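Local coordinates for SusD-like carbohydrate binding protein BF1063 (Bacteroides fragilis NCTC 9343, PDB 3I4G) that probably binds carbohydrate at the outer membrane and, as in other SusD-like proteins, may assist glycan uptake, at residues A[46-51]-A[251-256]; A[394-399]-A[458-463]; A[286-291]-A[297-302]; A[135-140]-A[161-166]. All coordinates share one frame; numbering follows the deposited sequence. Where two conformers were deposited one is given.

Contact 1: A[46-51]-A[251-256]; sequences DWWSYH and NIFYIQ
Trp48 and Ile255 mark the closest approach of the two backbones, with their CA atoms 7.3 Å apart, where a tight turn faces a bent edge of sheet. The turn, type I from Asp46 to Ser49, is closed by Ser49 N bonding back to Asp46 O and, in one of two Asp46 conformers, by an Asx turn in which Asp46 OD2 accepts from Trp48 N (2.9 Å), which lies above the carboxylate plane. In 251-256 the chain turns a corner at Phe253, where Ile252 and Phe253 both face Ile385 in a classic beta bulge. From the bulge onward, Phe253 and Ile255 direct their CB atoms to the turn, and one tryptophan receives both. Trp48 and Phe253 form a T-shaped stack, the planes inclined at 70° and the centroid of the six-membered ring of Trp48 lying 5.0 Å from that of Phe253. Phe253 CE2 leads, standing over one indole face toward the rim and coming within 3.6 Å of Trp48 CH2. Having CG anti to its backbone N (chi1 -171°) carries the Phe253 ring there. Ile255 works nearer the root of the indole: its CG1 rests 3.7 Å from Trp48 CB, while CD1 reaches on to Trp48 CE3 at 4.0 Å. The polar end of the indole is satisfied elsewhere, NE1 bonding to Tyr135 OH. The contact illustrates how one large side chain can join helices and strands distant in sequence: Trp48 also touches Leu128 and Thr131 of helix 116-139, Phe203 of helix 197-211 and Val384 of strand 380-386, the antiparallel partner of strand 254-257.

Contact 2: A[394-399]-A[458-463]; sequences YLECLV and IMRWGI
The carboxylate of Glu396 meets two flat groups of 458-463, the guanidinium of Arg460 and the indole of Trp461, each at its edge. The planes of carboxylate and guanidinium differ by 31°, those of carboxylate and indole by 51°. The two donor groups also touch each other, because Trp461 NE1 lies over the rim of one guanidinium face, 3.1 Å above its plane; Arg441 adds a cation-pi contact to the indole. Arginine grips end-on: Arg460 NH2 gives a virtually straight bond of 2.9 Å to Glu396 OE1 in the guanidinium plane, meeting the syn lone pair of that oxygen, while Arg460 NH1 reaches Glu396 OE2 at 2.9 Å from above the carboxylate plane. Trp461 NE1 bonds to the same Glu396 OE2, also at 2.9 Å, from the opposite face. OE2 therefore accepts two N-H groups and OE1 one, which fixes the rotation of the carboxylate and should favour its ionised form. Glu396 arrives there fully stretched, with CG anti to the backbone N (chi1 176°) and the chain extended beyond; the backbones stay well apart, Glu396 CA lying 11.4 Å from Trp461 CA. Arg460 comes from the opposite direction, and Asp457, one turn earlier in its helix, holds its NE through a second salt bridge. Just past the indole, Gly462 ends helix 454-461 in a Schellman motif. The whole is a bidentate glutamate-arginine salt bridge extended by an indole N-H, a polar cross-link between helices 387-400 and 454-461 of the SusD-family region.

Contact 3: A[286-291]-A[297-302]; sequences DLYESY and TPFSYD
Tyr288 turns the edge of its ring to the face of Phe299 in a T-shaped pair, with the two ring centroids 5.7 Å apart. At the same ring's edge, close to its plane, sits Tyr301 OH, 3.7 Å from Tyr288 CD2, whereas the hydroxyl of Tyr288 itself bonds to Leu311 O. Next comes Glu289, whose contribution is twofold. Its carbonyl O rests 3.4 Å from Phe299 CB, and its side chain, with CG anti to the carbonyl carbon (chi1 -65°) and extended beyond, crosses the Tyr301 side chain at about a right angle. There Tyr301 OH donates to Glu289 OE2 over 2.7 Å, meeting it on the anti side and 19° out of the carboxylate plane; carboxylate and phenol planes stand almost perpendicular, at 82°. Ser290 joins in through its backbone alone: a water donates to Ser290 O at 2.8 Å and accepts from Phe299 N at 3.0 Å, bridging the two segments. Tyr291 closes the series with its carbonyl O, 3.3 Å from Phe299 CB. Phe299 is thus bordered by backbone oxygens at its root and by Tyr288 farther out, while its CE2 lies over the centre of the Tyr301 ring. Arg315 ties the group together, bonding to the carbonyls of Tyr288 and Tyr291 and forming cation-pi contacts with Tyr288 and Phe299. The loop leading toward helix 317-322 is thereby folded back onto helix 285-288. The chemistry is that of a mixed aromatic and charged cluster. Because Glu289 OE2 has a salt bridge to Arg497 as well as the phenol bond, the carboxylate is probably ionised and a strong acceptor for the Tyr301 proton.

Contact 4: A[135-140]-A[161-166]; sequences YLASYF and TSQADI
Ala137 and Gln163 lie where two helices of the SusD-like N-terminal region pack together, helix 116-139 toward its C-terminal end and helix 163-180 at its first turn; their CA atoms are only 5.6 Å apart, an approach that a small residue such as alanine permits. The apolar part centres on the methyl of Ala137: its CB meets Ile166 CG2 at 3.8 Å, and Gln163 CG lies beside it. Ile166 presents this branch because CG2 sits anti to its backbone N, while CG1 sits beside that N (chi1 -64°). Capping is the second kind of interaction. Ser162 is the N-cap of helix 163-180, its OG accepting from Asp165 N at 3.1 Å, and Asn142 OD1 receives the N-H of Gln163, so the start of this helix is held from the loop that follows helix 116-139. Third comes the polar link between the helices. Gln163, extended along its length, passes over to the neighbouring backbone and gives an amide proton to a main-chain carbonyl. This bond is of ordinary length and somewhat bent (156°): Gln163 NE2 stands 2.8 Å from Ala137 O, tilted 31° from the carbonyl plane.

In the fold
Contacts 1 and 4 form one continuous block although their centres are 21 Å apart: Trp48 and Tyr135 join them, and Trp47 packs against Tyr135 and Tyr139, with Trp47 CE2 3.3 Å from Tyr135 CB. Contact 2 joins this block at Tyr139, whose CD1 is touched by CE of Met459 (selenomethionine) at 4.0 Å. Contact 3 stands apart, its nearest atoms about 9 Å from contact 2 and about 15 Å from contact 1; its centre is about 22 Å from that of the chain, against 8 Å for contact 1. A bound 1,2-ethanediol, probably from the crystallisation liquor, sits about 4 Å from the Ile255 side chain in contact 1.

Contact 1: A[46-51]-A[251-256]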
# COMPACT_ATOMS: atom_id res chain seq x y z
N ASP A 46 -2.48 5.48 10.68
CA ASP A 46 -2.03 4.10 10.82
C ASP A 46 -1.32 3.69 9.56
O ASP A 46 -1.55 4.28 8.53
CB ASP A 46 -3.22 3.15 10.99
CG ASP A 46 -2.77 1.79 11.42
OD1 ASP A 46 -2.23 1.72 12.54
OD2 ASP A 46 -2.91 0.81 10.65
N TRP A 47 -0.47 2.66 9.63
CA TRP A 47 0.12 2.12 8.42
C TRP A 47 -0.93 1.66 7.43
O TRP A 47 -0.63 1.54 6.23
CB TRP A 47 1.03 0.93 8.76
CG TRP A 47 2.15 1.32 9.69
CD1 TRP A 47 2.23 1.09 11.03
CD2 TRP A 47 3.31 2.09 9.34
NE1 TRP A 47 3.39 1.65 11.54
CE2 TRP A 47 4.07 2.25 10.51
CE3 TRP A 47 3.82 2.57 8.14
CZ2 TRP A 47 5.28 2.92 10.51
CZ3 TRP A 47 5.06 3.22 8.15
CH2 TRP A 47 5.74 3.40 9.33
N TRP A 48 -2.15 1.37 7.88
CA TRP A 48 -3.21 0.86 7.01
C TRP A 48 -4.31 1.86 6.73
O TRP A 48 -5.27 1.51 6.07
CB TRP A 48 -3.83 -0.40 7.60
CG TRP A 48 -2.81 -1.49 7.84
CD1 TRP A 48 -1.74 -1.78 7.06
CD2 TRP A 48 -2.79 -2.43 8.93
NE1 TRP A 48 -1.05 -2.84 7.59
CE2 TRP A 48 -1.66 -3.25 8.74
CE3 TRP A 48 -3.58 -2.64 10.04
CZ2 TRP A 48 -1.32 -4.25 9.62
CZ3 TRP A 48 -3.25 -3.64 10.91
CH2 TRP A 48 -2.12 -4.42 10.72
N SER A 49 -4.20 3.09 7.23
CA SER A 49 -5.21 4.11 6.94
C SER A 49 -5.04 4.58 5.50
O SER A 49 -4.05 4.26 4.82
CB SER A 49 -5.11 5.29 7.90
OG SER A 49 -4.01 6.15 7.60
N TYR A 50 -6.00 5.32 4.97
CA TYR A 50 -5.87 5.65 3.54
C TYR A 50 -4.66 6.53 3.27
O TYR A 50 -4.00 6.37 2.25
CB TYR A 50 -7.17 6.22 2.93
CG TYR A 50 -7.60 7.62 3.25
CD1 TYR A 50 -6.97 8.69 2.66
CD2 TYR A 50 -8.63 7.90 4.12
CE1 TYR A 50 -7.36 9.97 2.90
CE2 TYR A 50 -9.01 9.21 4.37
CZ TYR A 50 -8.40 10.22 3.76
OH TYR A 50 -8.83 11.50 4.05
N HIS A 51 -4.37 7.48 4.14
CA HIS A 51 -3.19 8.31 3.97
C HIS A 51 -1.93 7.55 4.39
O HIS A 51 -0.84 7.76 3.82
CB HIS A 51 -3.32 9.62 4.75
CG HIS A 51 -2.37 10.71 4.34
ND1 HIS A 51 -1.03 10.53 4.08
CD2 HIS A 51 -2.60 12.03 4.22
CE1 HIS A 51 -0.48 11.70 3.79
NE2 HIS A 51 -1.41 12.63 3.87
N ASN A 251 -8.83 -11.53 -0.80
CA ASN A 251 -8.48 -10.51 0.18
C ASN A 251 -8.32 -11.18 1.56
O ASN A 251 -9.28 -11.47 2.23
CB ASN A 251 -9.51 -9.39 0.21
CG ASN A 251 -9.46 -8.52 -1.04
OD1 ASN A 251 -8.45 -8.49 -1.76
ND2 ASN A 251 -10.57 -7.82 -1.32
N ILE A 252 -7.08 -11.41 1.92
CA ILE A 252 -6.70 -12.14 3.14
C ILE A 252 -6.81 -11.26 4.36
O ILE A 252 -7.35 -11.68 5.38
CB ILE A 252 -5.30 -12.72 2.98
CG1 ILE A 252 -5.33 -13.87 1.97
CG2 ILE A 252 -4.74 -13.23 4.32
CD1 ILE A 252 -3.96 -14.31 1.43
N PHE A 253 -6.27 -10.05 4.27
CA PHE A 253 -6.31 -9.06 5.36
C PHE A 253 -6.67 -7.73 4.74
O PHE A 253 -6.12 -7.36 3.71
CB PHE A 253 -4.98 -9.02 6.15
CG PHE A 253 -5.05 -8.18 7.40
CD1 PHE A 253 -5.81 -8.58 8.48
CD2 PHE A 253 -4.36 -6.99 7.50
CE1 PHE A 253 -5.94 -7.77 9.60
CE2 PHE A 253 -4.48 -6.20 8.65
CZ PHE A 253 -5.26 -6.59 9.68
N TYR A 254 -7.57 -6.99 5.37
CA TYR A 254 -8.10 -5.75 4.81
C TYR A 254 -8.65 -4.87 5.88
O TYR A 254 -8.87 -5.30 7.04
CB TYR A 254 -9.21 -6.10 3.79
CG TYR A 254 -10.24 -7.06 4.30
CD1 TYR A 254 -11.26 -6.62 5.15
CD2 TYR A 254 -10.20 -8.41 3.95
CE1 TYR A 254 -12.23 -7.55 5.63
CE2 TYR A 254 -11.14 -9.30 4.41
CZ TYR A 254 -12.15 -8.87 5.23
OH TYR A 254 -13.09 -9.79 5.70
N ILE A 255 -8.90 -3.61 5.52
CA ILE A 255 -9.59 -2.65 6.38
C ILE A 255 -10.96 -2.37 5.78
O ILE A 255 -11.06 -1.93 4.63
CB ILE A 255 -8.81 -1.33 6.52
CG1 ILE A 255 -7.32 -1.52 6.82
CG2 ILE A 255 -9.50 -0.50 7.59
CD1 ILE A 255 -7.02 -2.39 8.08
N GLN A 256 -12.01 -2.68 6.55
CA GLN A 256 -13.36 -2.41 6.13
C GLN A 256 -13.85 -1.15 6.84
O GLN A 256 -13.76 -1.06 8.05
CB GLN A 256 -14.29 -3.58 6.47
CG GLN A 256 -15.73 -3.30 6.15
CD GLN A 256 -16.59 -4.49 6.36
OE1 GLN A 256 -16.80 -4.92 7.52
NE2 GLN A 256 -17.12 -5.02 5.30

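Contact 2: A[394-399]-A[458-463]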
# COMPACT_ATOMS: atom_id res chain seq x y z
N TYR A 394 5.85 -15.53 -3.46
CA TYR A 394 6.41 -16.88 -3.54
C TYR A 394 7.39 -16.99 -4.71
O TYR A 394 8.50 -17.43 -4.54
CB TYR A 394 5.27 -17.89 -3.67
CG TYR A 394 5.72 -19.32 -3.87
CD1 TYR A 394 6.57 -19.96 -2.98
CD2 TYR A 394 5.26 -20.07 -4.94
CE1 TYR A 394 6.96 -21.25 -3.17
CE2 TYR A 394 5.60 -21.40 -5.10
CZ TYR A 394 6.47 -21.97 -4.23
OH TYR A 394 6.82 -23.29 -4.42
N LEU A 395 6.95 -16.55 -5.89
CA LEU A 395 7.79 -16.63 -7.08
C LEU A 395 9.04 -15.76 -6.91
O LEU A 395 10.14 -16.21 -7.25
CB LEU A 395 6.99 -16.22 -8.32
CG LEU A 395 7.75 -16.33 -9.65
CD1 LEU A 395 8.30 -17.74 -9.89
CD2 LEU A 395 6.82 -15.90 -10.79
N GLU A 396 8.91 -14.53 -6.42
CA GLU A 396 10.08 -13.68 -6.19
C GLU A 396 11.07 -14.38 -5.28
O GLU A 396 12.27 -14.39 -5.54
CB GLU A 396 9.67 -12.32 -5.61
CG GLU A 396 10.84 -11.42 -5.26
CD GLU A 396 10.49 -10.08 -4.69
OE1 GLU A 396 9.31 -9.68 -4.63
OE2 GLU A 396 11.47 -9.40 -4.31
N CYS A 397 10.58 -14.98 -4.21
CA CYS A 397 11.44 -15.66 -3.24
C CYS A 397 12.15 -16.86 -3.88
O CYS A 397 13.34 -17.10 -3.61
CB CYS A 397 10.68 -16.08 -1.98
SG CYS A 397 10.20 -14.72 -0.91
N LEU A 398 11.44 -17.64 -4.68
CA LEU A 398 12.09 -18.79 -5.35
C LEU A 398 13.20 -18.32 -6.26
O LEU A 398 14.29 -18.92 -6.29
CB LEU A 398 11.09 -19.60 -6.17
CG LEU A 398 10.01 -20.35 -5.43
CD1 LEU A 398 9.06 -20.98 -6.50
CD2 LEU A 398 10.57 -21.43 -4.51
N VAL A 399 12.93 -17.28 -7.05
CA VAL A 399 13.94 -16.71 -7.95
C VAL A 399 15.17 -16.23 -7.17
O VAL A 399 16.31 -16.58 -7.49
CB VAL A 399 13.38 -15.55 -8.73
CG1 VAL A 399 14.51 -14.76 -9.46
CG2 VAL A 399 12.31 -16.06 -9.71
N ILE A 458 10.34 -0.58 -3.63
CA ILE A 458 11.51 0.06 -4.21
C ILE A 458 12.58 0.33 -3.12
O ILE A 458 13.78 0.28 -3.39
CB ILE A 458 11.20 1.30 -5.04
CG1 ILE A 458 10.56 2.38 -4.19
CG2 ILE A 458 10.29 0.92 -6.21
CD1 ILE A 458 10.22 3.68 -5.00
N MSE A 459 12.14 0.51 -1.90
CA MSE A 459 13.06 0.61 -0.76
C MSE A 459 13.78 -0.70 -0.48
O MSE A 459 15.01 -0.73 -0.45
CB MSE A 459 12.28 1.10 0.45
CG MSE A 459 11.81 2.59 0.37
SE MSE A 459 13.14 3.90 0.73
CE MSE A 459 12.93 3.88 2.68
N ARG A 460 13.04 -1.79 -0.31
CA ARG A 460 13.67 -3.10 0.03
C ARG A 460 14.54 -3.59 -1.12
O ARG A 460 15.58 -4.24 -0.89
CB ARG A 460 12.65 -4.18 0.42
CG ARG A 460 11.81 -4.72 -0.70
CD ARG A 460 10.67 -5.54 -0.20
NE ARG A 460 9.79 -5.97 -1.28
CZ ARG A 460 9.95 -7.07 -2.01
NH1 ARG A 460 10.98 -7.89 -1.84
NH2 ARG A 460 9.05 -7.34 -2.95
N TRP A 461 14.15 -3.33 -2.37
CA TRP A 461 14.94 -3.74 -3.52
C TRP A 461 16.19 -2.90 -3.71
O TRP A 461 17.07 -3.25 -4.48
CB TRP A 461 14.11 -3.66 -4.81
CG TRP A 461 13.01 -4.66 -4.92
CD1 TRP A 461 12.98 -5.93 -4.40
CD2 TRP A 461 11.80 -4.52 -5.68
NE1 TRP A 461 11.82 -6.55 -4.77
CE2 TRP A 461 11.09 -5.71 -5.57
CE3 TRP A 461 11.27 -3.49 -6.46
CZ2 TRP A 461 9.84 -5.90 -6.16
CZ3 TRP A 461 10.02 -3.67 -7.06
CH2 TRP A 461 9.34 -4.87 -6.91
N GLY A 462 16.29 -1.75 -3.07
CA GLY A 462 17.45 -0.91 -3.29
C GLY A 462 17.47 -0.24 -4.66
O GLY A 462 18.52 0.06 -5.22
N ILE A 463 16.27 -0.01 -5.21
CA ILE A 463 16.15 0.71 -6.49
C ILE A 463 15.46 2.07 -6.34
O ILE A 463 15.31 2.80 -7.31
CB ILE A 463 15.45 -0.11 -7.59
CG1 ILE A 463 13.96 -0.27 -7.35
CG2 ILE A 463 16.15 -1.50 -7.76
CD1 ILE A 463 13.23 -0.96 -8.53

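Contact 3: A[286-291]-A[297-302]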
# COMPACT_ATOMS: atom_id res chain seq x y z
N ASP A 286 5.05 7.54 -15.34
CA ASP A 286 5.85 6.32 -15.33
C ASP A 286 5.01 5.09 -15.02
O ASP A 286 5.32 4.00 -15.52
CB ASP A 286 7.01 6.44 -14.35
CG ASP A 286 8.05 5.39 -14.55
OD1 ASP A 286 8.74 5.40 -15.59
OD2 ASP A 286 8.19 4.56 -13.63
N LEU A 287 3.96 5.24 -14.20
CA LEU A 287 3.03 4.10 -14.00
C LEU A 287 2.20 3.88 -15.27
O LEU A 287 2.07 2.75 -15.75
CB LEU A 287 2.12 4.33 -12.80
CG LEU A 287 1.00 3.31 -12.63
CD1 LEU A 287 1.52 1.85 -12.53
CD2 LEU A 287 0.12 3.65 -11.41
N TYR A 288 1.58 4.93 -15.79
CA TYR A 288 0.84 4.82 -17.03
C TYR A 288 1.60 4.06 -18.13
O TYR A 288 1.03 3.21 -18.82
CB TYR A 288 0.40 6.20 -17.56
CG TYR A 288 -0.06 6.13 -18.98
CD1 TYR A 288 -1.30 5.55 -19.28
CD2 TYR A 288 0.72 6.58 -20.04
CE1 TYR A 288 -1.72 5.43 -20.59
CE2 TYR A 288 0.27 6.42 -21.37
CZ TYR A 288 -0.94 5.83 -21.59
OH TYR A 288 -1.45 5.67 -22.89
N GLU A 289 2.88 4.35 -18.28
CA GLU A 289 3.73 3.76 -19.30
C GLU A 289 4.15 2.32 -19.03
O GLU A 289 4.67 1.65 -19.91
CB GLU A 289 4.99 4.61 -19.45
CG GLU A 289 4.71 6.00 -19.98
CD GLU A 289 5.82 6.98 -19.74
OE1 GLU A 289 6.94 6.58 -19.32
OE2 GLU A 289 5.58 8.18 -19.94
N SER A 290 3.92 1.84 -17.81
CA SER A 290 4.42 0.53 -17.42
C SER A 290 3.55 -0.63 -17.94
O SER A 290 4.06 -1.73 -18.19
CB SER A 290 4.57 0.49 -15.88
OG SER A 290 5.30 -0.68 -15.53
N TYR A 291 2.26 -0.41 -18.08
CA TYR A 291 1.33 -1.45 -18.48
C TYR A 291 1.67 -1.98 -19.88
O TYR A 291 1.96 -1.20 -20.79
CB TYR A 291 -0.10 -0.94 -18.46
CG TYR A 291 -0.61 -0.54 -17.12
CD1 TYR A 291 -1.22 -1.44 -16.29
CD2 TYR A 291 -0.49 0.75 -16.68
CE1 TYR A 291 -1.67 -1.09 -15.02
CE2 TYR A 291 -0.93 1.12 -15.43
CZ TYR A 291 -1.52 0.21 -14.61
OH TYR A 291 -1.99 0.58 -13.35
N THR A 297 3.34 -7.33 -24.98
CA THR A 297 4.57 -6.67 -25.35
C THR A 297 4.65 -5.31 -24.62
O THR A 297 3.62 -4.77 -24.19
CB THR A 297 4.71 -6.49 -26.87
OG1 THR A 297 3.62 -5.72 -27.38
CG2 THR A 297 4.73 -7.83 -27.58
N PRO A 298 5.87 -4.78 -24.41
CA PRO A 298 6.02 -3.54 -23.66
C PRO A 298 5.45 -2.35 -24.38
O PRO A 298 5.48 -2.26 -25.62
CB PRO A 298 7.54 -3.36 -23.52
CG PRO A 298 8.13 -4.64 -23.94
CD PRO A 298 7.17 -5.36 -24.81
N PHE A 299 4.94 -1.43 -23.58
CA PHE A 299 4.42 -0.19 -24.12
C PHE A 299 5.50 0.70 -24.71
O PHE A 299 6.62 0.78 -24.18
CB PHE A 299 3.67 0.60 -23.03
CG PHE A 299 3.16 1.91 -23.52
CD1 PHE A 299 2.12 1.97 -24.41
CD2 PHE A 299 3.78 3.07 -23.14
CE1 PHE A 299 1.66 3.19 -24.89
CE2 PHE A 299 3.33 4.29 -23.61
CZ PHE A 299 2.29 4.35 -24.50
N SER A 300 5.16 1.38 -25.80
CA SER A 300 5.96 2.44 -26.37
C SER A 300 5.04 3.47 -27.01
O SER A 300 4.11 3.11 -27.66
CB SER A 300 6.93 1.94 -27.43
OG SER A 300 7.66 3.05 -27.94
N TYR A 301 5.32 4.76 -26.76
CA TYR A 301 4.60 5.83 -27.40
C TYR A 301 4.84 5.81 -28.91
O TYR A 301 4.06 6.35 -29.65
CB TYR A 301 5.03 7.21 -26.90
CG TYR A 301 4.62 7.53 -25.49
CD1 TYR A 301 3.32 7.85 -25.19
CD2 TYR A 301 5.55 7.60 -24.48
CE1 TYR A 301 2.92 8.16 -23.88
CE2 TYR A 301 5.18 7.90 -23.18
CZ TYR A 301 3.87 8.21 -22.89
OH TYR A 301 3.49 8.51 -21.61
N ASP A 302 5.93 5.18 -29.33
CA ASP A 302 6.25 5.13 -30.77
C ASP A 302 5.56 4.00 -31.52
O ASP A 302 5.70 3.91 -32.74
CB ASP A 302 7.76 5.02 -30.92
CG ASP A 302 8.48 6.25 -30.38
OD1 ASP A 302 7.92 7.35 -30.51
OD2 ASP A 302 9.61 6.11 -29.87
O HOH W 1 5.34 -2.00 -20.70

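Contact 4: A[135-140]-A[161-166]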
# COMPACT_ATOMS: atom_id res chain seq x y z
N TYR A 135 6.69 -2.50 10.15
CA TYR A 135 6.76 -1.22 9.45
C TYR A 135 7.84 -0.27 10.03
O TYR A 135 8.57 0.35 9.28
CB TYR A 135 5.39 -0.55 9.42
CG TYR A 135 4.35 -1.25 8.60
CD1 TYR A 135 4.42 -1.23 7.22
CD2 TYR A 135 3.27 -1.88 9.18
CE1 TYR A 135 3.47 -1.89 6.46
CE2 TYR A 135 2.33 -2.54 8.44
CZ TYR A 135 2.45 -2.54 7.07
OH TYR A 135 1.50 -3.18 6.31
N LEU A 136 7.97 -0.20 11.35
CA LEU A 136 9.07 0.59 11.91
C LEU A 136 10.42 0.13 11.39
O LEU A 136 11.28 0.93 11.03
CB LEU A 136 9.04 0.53 13.42
CG LEU A 136 7.89 1.24 14.13
CD1 LEU A 136 7.86 0.80 15.57
CD2 LEU A 136 8.03 2.74 14.01
N ALA A 137 10.63 -1.18 11.40
CA ALA A 137 11.88 -1.79 10.91
C ALA A 137 12.09 -1.58 9.41
O ALA A 137 13.22 -1.56 8.97
CB ALA A 137 11.90 -3.32 11.22
N SER A 138 11.01 -1.45 8.64
CA SER A 138 11.15 -1.19 7.23
C SER A 138 11.72 0.19 6.93
O SER A 138 12.47 0.36 5.96
CB SER A 138 9.79 -1.32 6.54
OG SER A 138 9.28 -2.65 6.57
N TYR A 139 11.39 1.18 7.76
CA TYR A 139 11.68 2.57 7.42
C TYR A 139 12.64 3.27 8.37
O TYR A 139 13.61 3.88 7.92
CB TYR A 139 10.35 3.33 7.29
CG TYR A 139 9.42 2.73 6.23
CD1 TYR A 139 9.83 2.63 4.91
CD2 TYR A 139 8.16 2.28 6.55
CE1 TYR A 139 9.01 2.10 3.96
CE2 TYR A 139 7.32 1.74 5.59
CZ TYR A 139 7.76 1.68 4.30
OH TYR A 139 6.94 1.18 3.28
N PHE A 140 12.37 3.21 9.68
CA PHE A 140 13.30 3.75 10.66
C PHE A 140 14.46 2.78 10.95
O PHE A 140 15.55 3.19 11.34
CB PHE A 140 12.59 4.06 11.98
CG PHE A 140 11.51 5.10 11.89
CD1 PHE A 140 11.81 6.45 11.90
CD2 PHE A 140 10.18 4.73 11.85
CE1 PHE A 140 10.82 7.40 11.89
CE2 PHE A 140 9.18 5.70 11.81
CZ PHE A 140 9.53 7.03 11.88
N THR A 161 17.27 -1.20 19.11
CA THR A 161 17.56 -2.57 18.74
C THR A 161 17.79 -2.51 17.24
O THR A 161 17.12 -1.73 16.55
CB THR A 161 16.43 -3.48 19.12
OG1 THR A 161 16.40 -3.58 20.56
CG2 THR A 161 16.60 -4.90 18.53
N SER A 162 18.75 -3.27 16.72
CA SER A 162 19.02 -3.25 15.30
C SER A 162 17.89 -3.80 14.45
O SER A 162 17.08 -4.61 14.89
CB SER A 162 20.24 -4.10 15.00
OG SER A 162 19.98 -5.47 15.21
N GLN A 163 17.87 -3.36 13.21
CA GLN A 163 16.88 -3.86 12.27
C GLN A 163 16.93 -5.38 12.20
O GLN A 163 15.90 -6.04 12.22
CB GLN A 163 17.11 -3.31 10.86
CG GLN A 163 15.95 -3.64 9.91
CD GLN A 163 16.29 -3.44 8.46
OE1 GLN A 163 17.39 -3.77 8.03
NE2 GLN A 163 15.35 -2.92 7.67
N ALA A 164 18.13 -5.95 12.15
CA ALA A 164 18.23 -7.41 12.02
C ALA A 164 17.60 -8.10 13.21
O ALA A 164 16.88 -9.09 13.05
CB ALA A 164 19.70 -7.85 11.85
N ASP A 165 17.82 -7.59 14.42
CA ASP A 165 17.25 -8.18 15.62
C ASP A 165 15.73 -7.99 15.68
O ASP A 165 15.00 -8.89 16.10
CB ASP A 165 17.94 -7.61 16.86
CG ASP A 165 19.31 -8.20 17.09
OD1 ASP A 165 19.64 -9.25 16.48
OD2 ASP A 165 20.05 -7.61 17.92
N ILE A 166 15.24 -6.83 15.23
CA ILE A 166 13.79 -6.62 15.20
C ILE A 166 13.13 -7.60 14.21
O ILE A 166 12.09 -8.20 14.50
CB ILE A 166 13.43 -5.20 14.83
CG1 ILE A 166 13.93 -4.22 15.91
CG2 ILE A 166 11.92 -5.04 14.66
CD1 ILE A 166 13.89 -2.79 15.51